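Local coordinates for protein phenylalanine--tRNA ligase beta subunit (Pyrococcus horikoshii, PDB 2CXI) that catalyses, together with the alpha subunit, the ATP-dependent attachment of phenylalanine to its cognate tRNA, this chain being an N-terminal fragment of the beta subunit, at residues L180-I193 and N208-F220. Sequence-based numbering, arbitrary orientation.
Sequences LEKHEKGREYGHLI and NVLSMPPIINSEF
I215 presses against helix 184-189 and the turn that follows it, and illustrates how a hairpin end can be seated on a helix largely by apolar contact, without a hydrogen bond between the two segments. The residue belongs to the tight connection between strands 209-212 and 216-217, where it and I216 both face M212 in a classic beta bulge, just beyond the cis peptide before P214. From its CB, the CG2 branch rests over the helix backbone, 3.8 Å from G186 CA. The CG1 branch stands anti to the carbonyl carbon (chi1 -55°) and meets I193 CD1 at 3.7 Å, the two side chains approaching tip to tip, while L180 CD2 comes in at about a right angle. At the tip, I215 CD1 packs 3.5 Å from Y189 CB and also touches the carbonyl of Y189. L180 CD2 extends the apolar patch to the selenomethionine M212, 3.8 Å from its CE, and I193 CG2 slides past the ring of P214. At the other end I216 CG1 lies over one face of the H183 imidazole, a CH-pi contact 4.0 Å from the ring centroid. K185 N approaches H183 ND1 in the ring plane (3.0 Å, 163°), making H183 an N-cap, and NE2 bonds to L168 O, so the imidazole is gripped at both nitrogens. Replacing H183 with an alanine would probably leave K185 N without its capping acceptor, L168 O without this donor and I216 without its aromatic floor. Within the B3/4 domain, then, the packing between the segments is mainly apolar and dispersive, while the carbonyls of P214 and I215 turn to R137 for their hydrogen bonds.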
loop_
_atom_site.group_PDB
_atom_site.type_symbol
_atom_site.label_atom_id
_atom_site.label_comp_id
_atom_site.label_asym_id
_atom_site.label_seq_id
_atom_site.Cartn_x
_atom_site.Cartn_y
_atom_site.Cartn_z
ATOM N N LEU A 180 -8.546 -33.645 -5.453
ATOM C CA LEU A 180 -8.920 -34.644 -4.418
ATOM C C LEU A 180 -9.211 -36.009 -5.031
ATOM O O LEU A 180 -8.825 -37.041 -4.487
ATOM C CB LEU A 180 -10.107 -34.174 -3.593
ATOM C CG LEU A 180 -9.874 -32.948 -2.701
ATOM C CD1 LEU A 180 -10.918 -32.904 -1.637
ATOM C CD2 LEU A 180 -8.482 -33.007 -2.046
ATOM N N GLU A 181 -9.847 -35.993 -6.198
ATOM C CA GLU A 181 -10.212 -37.218 -6.921
ATOM C C GLU A 181 -9.024 -37.904 -7.601
ATOM O O GLU A 181 -8.817 -39.094 -7.433
ATOM C CB GLU A 181 -11.304 -36.856 -7.939
ATOM C CG GLU A 181 -11.991 -38.024 -8.610
ATOM C CD GLU A 181 -12.617 -37.633 -9.952
ATOM O OE1 GLU A 181 -12.865 -36.414 -10.194
ATOM O OE2 GLU A 181 -12.849 -38.551 -10.782
ATOM N N LYS A 182 -8.227 -37.145 -8.344
ATOM C CA LYS A 182 -7.181 -37.691 -9.223
ATOM C C LYS A 182 -5.765 -37.775 -8.651
ATOM O O LYS A 182 -5.007 -38.673 -9.014
ATOM C CB LYS A 182 -7.095 -36.847 -10.508
ATOM C CG LYS A 182 -8.355 -36.896 -11.347
ATOM C CD LYS A 182 -8.492 -38.279 -12.001
ATOM C CE LYS A 182 -9.897 -38.821 -11.839
ATOM N NZ LYS A 182 -10.882 -37.920 -12.524
ATOM N N HIS A 183 -5.368 -36.802 -7.837
ATOM C CA HIS A 183 -4.005 -36.788 -7.311
ATOM C C HIS A 183 -3.835 -37.876 -6.253
ATOM O O HIS A 183 -4.712 -38.082 -5.414
ATOM C CB HIS A 183 -3.664 -35.417 -6.697
ATOM C CG HIS A 183 -2.201 -35.178 -6.590
ATOM N ND1 HIS A 183 -1.418 -35.797 -5.644
ATOM C CD2 HIS A 183 -1.364 -34.432 -7.347
ATOM C CE1 HIS A 183 -0.158 -35.436 -5.816
ATOM N NE2 HIS A 183 -0.097 -34.607 -6.840
ATOM N N GLU A 184 -2.713 -38.567 -6.275
ATOM C CA GLU A 184 -2.482 -39.607 -5.249
ATOM C C GLU A 184 -2.569 -39.076 -3.791
ATOM O O GLU A 184 -3.056 -39.779 -2.900
ATOM C CB GLU A 184 -1.161 -40.327 -5.482
ATOM C CG GLU A 184 0.056 -39.507 -5.095
ATOM C CD GLU A 184 1.355 -40.191 -5.445
ATOM O OE1 GLU A 184 2.403 -39.496 -5.451
ATOM O OE2 GLU A 184 1.320 -41.423 -5.722
ATOM N N LYS A 185 -2.143 -37.828 -3.551
ATOM C CA LYS A 185 -2.222 -37.248 -2.198
ATOM C C LYS A 185 -3.646 -36.770 -1.922
ATOM O O LYS A 185 -4.075 -36.641 -0.770
ATOM C CB LYS A 185 -1.211 -36.097 -2.048
ATOM C CG LYS A 185 0.243 -36.533 -2.082
ATOM C CD LYS A 185 0.559 -37.481 -0.942
ATOM C CE LYS A 185 2.002 -37.945 -1.036
ATOM N NZ LYS A 185 2.137 -39.350 -0.588
ATOM N N GLY A 186 -4.386 -36.519 -2.996
ATOM C CA GLY A 186 -5.807 -36.241 -2.903
ATOM C C GLY A 186 -6.611 -37.443 -2.430
ATOM O O GLY A 186 -7.530 -37.305 -1.608
ATOM N N ARG A 187 -6.284 -38.627 -2.964
ATOM C CA ARG A 187 -6.942 -39.874 -2.568
ATOM C C ARG A 187 -6.547 -40.214 -1.126
ATOM O O ARG A 187 -7.391 -40.590 -0.302
ATOM C CB ARG A 187 -6.520 -41.029 -3.493
ATOM C CG ARG A 187 -6.996 -40.905 -4.950
ATOM C CD ARG A 187 -6.615 -42.104 -5.870
ATOM N NE ARG A 187 -6.070 -41.610 -7.144
ATOM C CZ ARG A 187 -4.817 -41.809 -7.596
ATOM N NH1 ARG A 187 -3.931 -42.535 -6.910
ATOM N NH2 ARG A 187 -4.453 -41.291 -8.769
ATOM N N GLU A 188 -5.259 -40.063 -0.839
ATOM C CA GLU A 188 -4.698 -40.407 0.458
ATOM C C GLU A 188 -5.212 -39.537 1.600
ATOM O O GLU A 188 -5.561 -40.075 2.650
ATOM C CB GLU A 188 -3.166 -40.412 0.390
ATOM C CG GLU A 188 -2.490 -41.008 1.625
ATOM C CD GLU A 188 -0.978 -40.984 1.550
ATOM O OE1 GLU A 188 -0.430 -40.685 0.478
ATOM O OE2 GLU A 188 -0.337 -41.265 2.582
ATOM N N TYR A 189 -5.301 -38.216 1.379
ATOM C CA TYR A 189 -5.597 -37.262 2.438
ATOM C C TYR A 189 -6.906 -36.494 2.310
ATOM O O TYR A 189 -7.313 -35.781 3.243
ATOM C CB TYR A 189 -4.444 -36.259 2.556
ATOM C CG TYR A 189 -3.155 -36.888 3.005
ATOM C CD1 TYR A 189 -3.014 -37.347 4.329
ATOM C CD2 TYR A 189 -2.069 -37.017 2.132
ATOM C CE1 TYR A 189 -1.826 -37.918 4.771
ATOM C CE2 TYR A 189 -0.863 -37.623 2.575
ATOM C CZ TYR A 189 -0.765 -38.046 3.894
ATOM O OH TYR A 189 0.399 -38.607 4.374
ATOM N N GLY A 190 -7.587 -36.653 1.180
ATOM C CA GLY A 190 -8.810 -35.885 0.911
ATOM C C GLY A 190 -9.946 -35.957 1.897
ATOM O O GLY A 190 -10.742 -35.009 2.016
ATOM N N HIS A 191 -10.065 -37.093 2.588
ATOM C CA HIS A 191 -11.160 -37.310 3.541
ATOM C C HIS A 191 -11.117 -36.290 4.676
ATOM O O HIS A 191 -12.164 -36.000 5.293
ATOM C CB HIS A 191 -11.121 -38.726 4.103
ATOM C CG HIS A 191 -9.953 -38.990 5.004
ATOM N ND1 HIS A 191 -10.037 -38.903 6.378
ATOM C CD2 HIS A 191 -8.678 -39.344 4.730
ATOM C CE1 HIS A 191 -8.863 -39.196 6.908
ATOM N NE2 HIS A 191 -8.020 -39.462 5.928
ATOM N N LEU A 192 -9.924 -35.712 4.901
ATOM C CA LEU A 192 -9.723 -34.695 5.960
ATOM C C LEU A 192 -10.512 -33.420 5.713
ATOM O O LEU A 192 -10.813 -32.680 6.656
ATOM C CB LEU A 192 -8.228 -34.369 6.135
ATOM C CG LEU A 192 -7.312 -35.534 6.584
ATOM C CD1 LEU A 192 -5.837 -35.100 6.647
ATOM C CD2 LEU A 192 -7.741 -36.100 7.925
ATOM N N ILE A 193 -10.840 -33.189 4.443
ATOM C CA ILE A 193 -11.495 -31.946 3.980
ATOM C C ILE A 193 -12.668 -32.117 2.999
ATOM O O ILE A 193 -13.488 -31.210 2.869
ATOM C CB ILE A 193 -10.434 -30.954 3.345
ATOM C CG1 ILE A 193 -9.839 -31.523 2.056
ATOM C CG2 ILE A 193 -9.330 -30.544 4.382
ATOM C CD1 ILE A 193 -9.021 -30.512 1.269
ATOM N N ASN A 208 -1.463 -16.632 -7.117
ATOM C CA ASN A 208 -0.712 -17.883 -7.303
ATOM C C ASN A 208 -0.842 -18.767 -6.080
ATOM O O ASN A 208 -0.514 -18.364 -4.955
ATOM C CB ASN A 208 0.762 -17.611 -7.610
ATOM C CG ASN A 208 0.913 -16.672 -8.780
ATOM O OD1 ASN A 208 0.647 -17.042 -9.926
ATOM N ND2 ASN A 208 1.245 -15.433 -8.487
ATOM N N VAL A 209 -1.321 -19.975 -6.328
ATOM C CA VAL A 209 -1.582 -20.936 -5.251
ATOM C C VAL A 209 -0.299 -21.654 -4.912
ATOM O O VAL A 209 0.288 -22.388 -5.755
ATOM C CB VAL A 209 -2.674 -21.963 -5.658
ATOM C CG1 VAL A 209 -2.842 -23.055 -4.574
ATOM C CG2 VAL A 209 -3.993 -21.264 -5.950
ATOM N N LEU A 210 0.119 -21.444 -3.666
ATOM C CA LEU A 210 1.208 -22.189 -3.051
ATOM C C LEU A 210 0.863 -23.657 -2.827
ATOM O O LEU A 210 1.646 -24.531 -3.202
ATOM C CB LEU A 210 1.605 -21.531 -1.711
ATOM C CG LEU A 210 2.550 -20.343 -1.787
ATOM C CD1 LEU A 210 1.774 -19.105 -2.340
ATOM C CD2 LEU A 210 3.081 -20.087 -0.361
ATOM N N SER A 211 -0.295 -23.923 -2.214
ATOM C CA SER A 211 -0.666 -25.280 -1.844
ATOM C C SER A 211 -2.141 -25.338 -1.466
ATOM O O SER A 211 -2.796 -24.295 -1.287
ATOM C CB SER A 211 0.201 -25.726 -0.644
ATOM O OG SER A 211 -0.203 -25.021 0.543
HETATM N N MSE A 212 -2.671 -26.559 -1.352
HETATM C CA MSE A 212 -3.932 -26.761 -0.679
HETATM C C MSE A 212 -3.693 -27.595 0.582
HETATM O O MSE A 212 -3.647 -28.833 0.486
HETATM C CB MSE A 212 -4.907 -27.487 -1.633
HETATM C CG MSE A 212 -6.166 -27.969 -0.953
HETATM SE SE MSE A 212 -7.525 -28.688 -2.234
HETATM C CE MSE A 212 -6.497 -29.929 -3.136
ATOM N N PRO A 213 -3.470 -26.969 1.761
ATOM C CA PRO A 213 -3.289 -27.775 2.991
ATOM C C PRO A 213 -4.535 -28.637 3.297
ATOM O O PRO A 213 -5.673 -28.195 3.040
ATOM C CB PRO A 213 -3.069 -26.725 4.077
ATOM C CG PRO A 213 -2.512 -25.512 3.330
ATOM C CD PRO A 213 -3.324 -25.527 2.017
ATOM N N PRO A 214 -4.365 -29.848 3.819
ATOM C CA PRO A 214 -3.078 -30.506 4.050
ATOM C C PRO A 214 -2.779 -31.550 2.977
ATOM O O PRO A 214 -2.248 -32.635 3.289
ATOM C CB PRO A 214 -3.345 -31.244 5.379
ATOM C CG PRO A 214 -4.808 -31.708 5.236
ATOM C CD PRO A 214 -5.488 -30.646 4.354
ATOM N N ILE A 215 -3.104 -31.225 1.728
ATOM C CA ILE A 215 -3.163 -32.193 0.622
ATOM C C ILE A 215 -1.903 -32.207 -0.256
ATOM O O ILE A 215 -1.203 -33.211 -0.309
ATOM C CB ILE A 215 -4.433 -31.931 -0.240
ATOM C CG1 ILE A 215 -5.721 -31.962 0.632
ATOM C CG2 ILE A 215 -4.512 -32.945 -1.451
ATOM C CD1 ILE A 215 -5.971 -33.319 1.426
ATOM N N ILE A 216 -1.580 -31.086 -0.901
ATOM C CA ILE A 216 -0.476 -31.053 -1.868
ATOM C C ILE A 216 -0.071 -29.608 -2.150
ATOM O O ILE A 216 -0.918 -28.703 -2.130
ATOM C CB ILE A 216 -0.923 -31.748 -3.214
ATOM C CG1 ILE A 216 0.272 -32.045 -4.148
ATOM C CG2 ILE A 216 -2.101 -30.995 -3.897
ATOM C CD1 ILE A 216 1.191 -33.120 -3.567
ATOM N N ASN A 217 1.212 -29.430 -2.447
ATOM C CA ASN A 217 1.751 -28.180 -2.932
ATOM C C ASN A 217 1.564 -28.009 -4.451
ATOM O O ASN A 217 1.230 -28.974 -5.181
ATOM C CB ASN A 217 3.246 -28.011 -2.510
ATOM C CG ASN A 217 4.136 -29.187 -2.927
ATOM O OD1 ASN A 217 3.686 -30.347 -3.014
ATOM N ND2 ASN A 217 5.420 -28.906 -3.132
ATOM N N SER A 218 1.803 -26.800 -4.939
ATOM C CA SER A 218 1.671 -26.575 -6.360
ATOM C C SER A 218 2.923 -27.001 -7.153
ATOM O O SER A 218 4.059 -27.067 -6.623
ATOM C CB SER A 218 1.354 -25.123 -6.626
ATOM O OG SER A 218 2.527 -24.387 -6.452
ATOM N N GLU A 219 2.698 -27.301 -8.429
ATOM C CA GLU A 219 3.787 -27.605 -9.374
ATOM C C GLU A 219 4.680 -26.370 -9.686
ATOM O O GLU A 219 5.907 -26.487 -9.816
ATOM C CB GLU A 219 3.184 -28.166 -10.680
ATOM C CG GLU A 219 4.219 -28.439 -11.770
ATOM C CD GLU A 219 5.171 -29.598 -11.464
ATOM O OE1 GLU A 219 5.037 -30.353 -10.480
ATOM O OE2 GLU A 219 6.100 -29.771 -12.249
ATOM N N PHE A 220 4.072 -25.201 -9.802
ATOM C CA PHE A 220 4.786 -24.039 -10.336
ATOM C C PHE A 220 5.026 -22.876 -9.393
ATOM O O PHE A 220 5.860 -22.005 -9.688
ATOM C CB PHE A 220 4.023 -23.490 -11.529
ATOM C CG PHE A 220 3.912 -24.471 -12.672
ATOM C CD1 PHE A 220 5.015 -24.750 -13.472
ATOM C CD2 PHE A 220 2.689 -25.123 -12.936
ATOM C CE1 PHE A 220 4.918 -25.674 -14.541
ATOM C CE2 PHE A 220 2.581 -26.046 -14.002
ATOM C CZ PHE A 220 3.697 -26.306 -14.802
#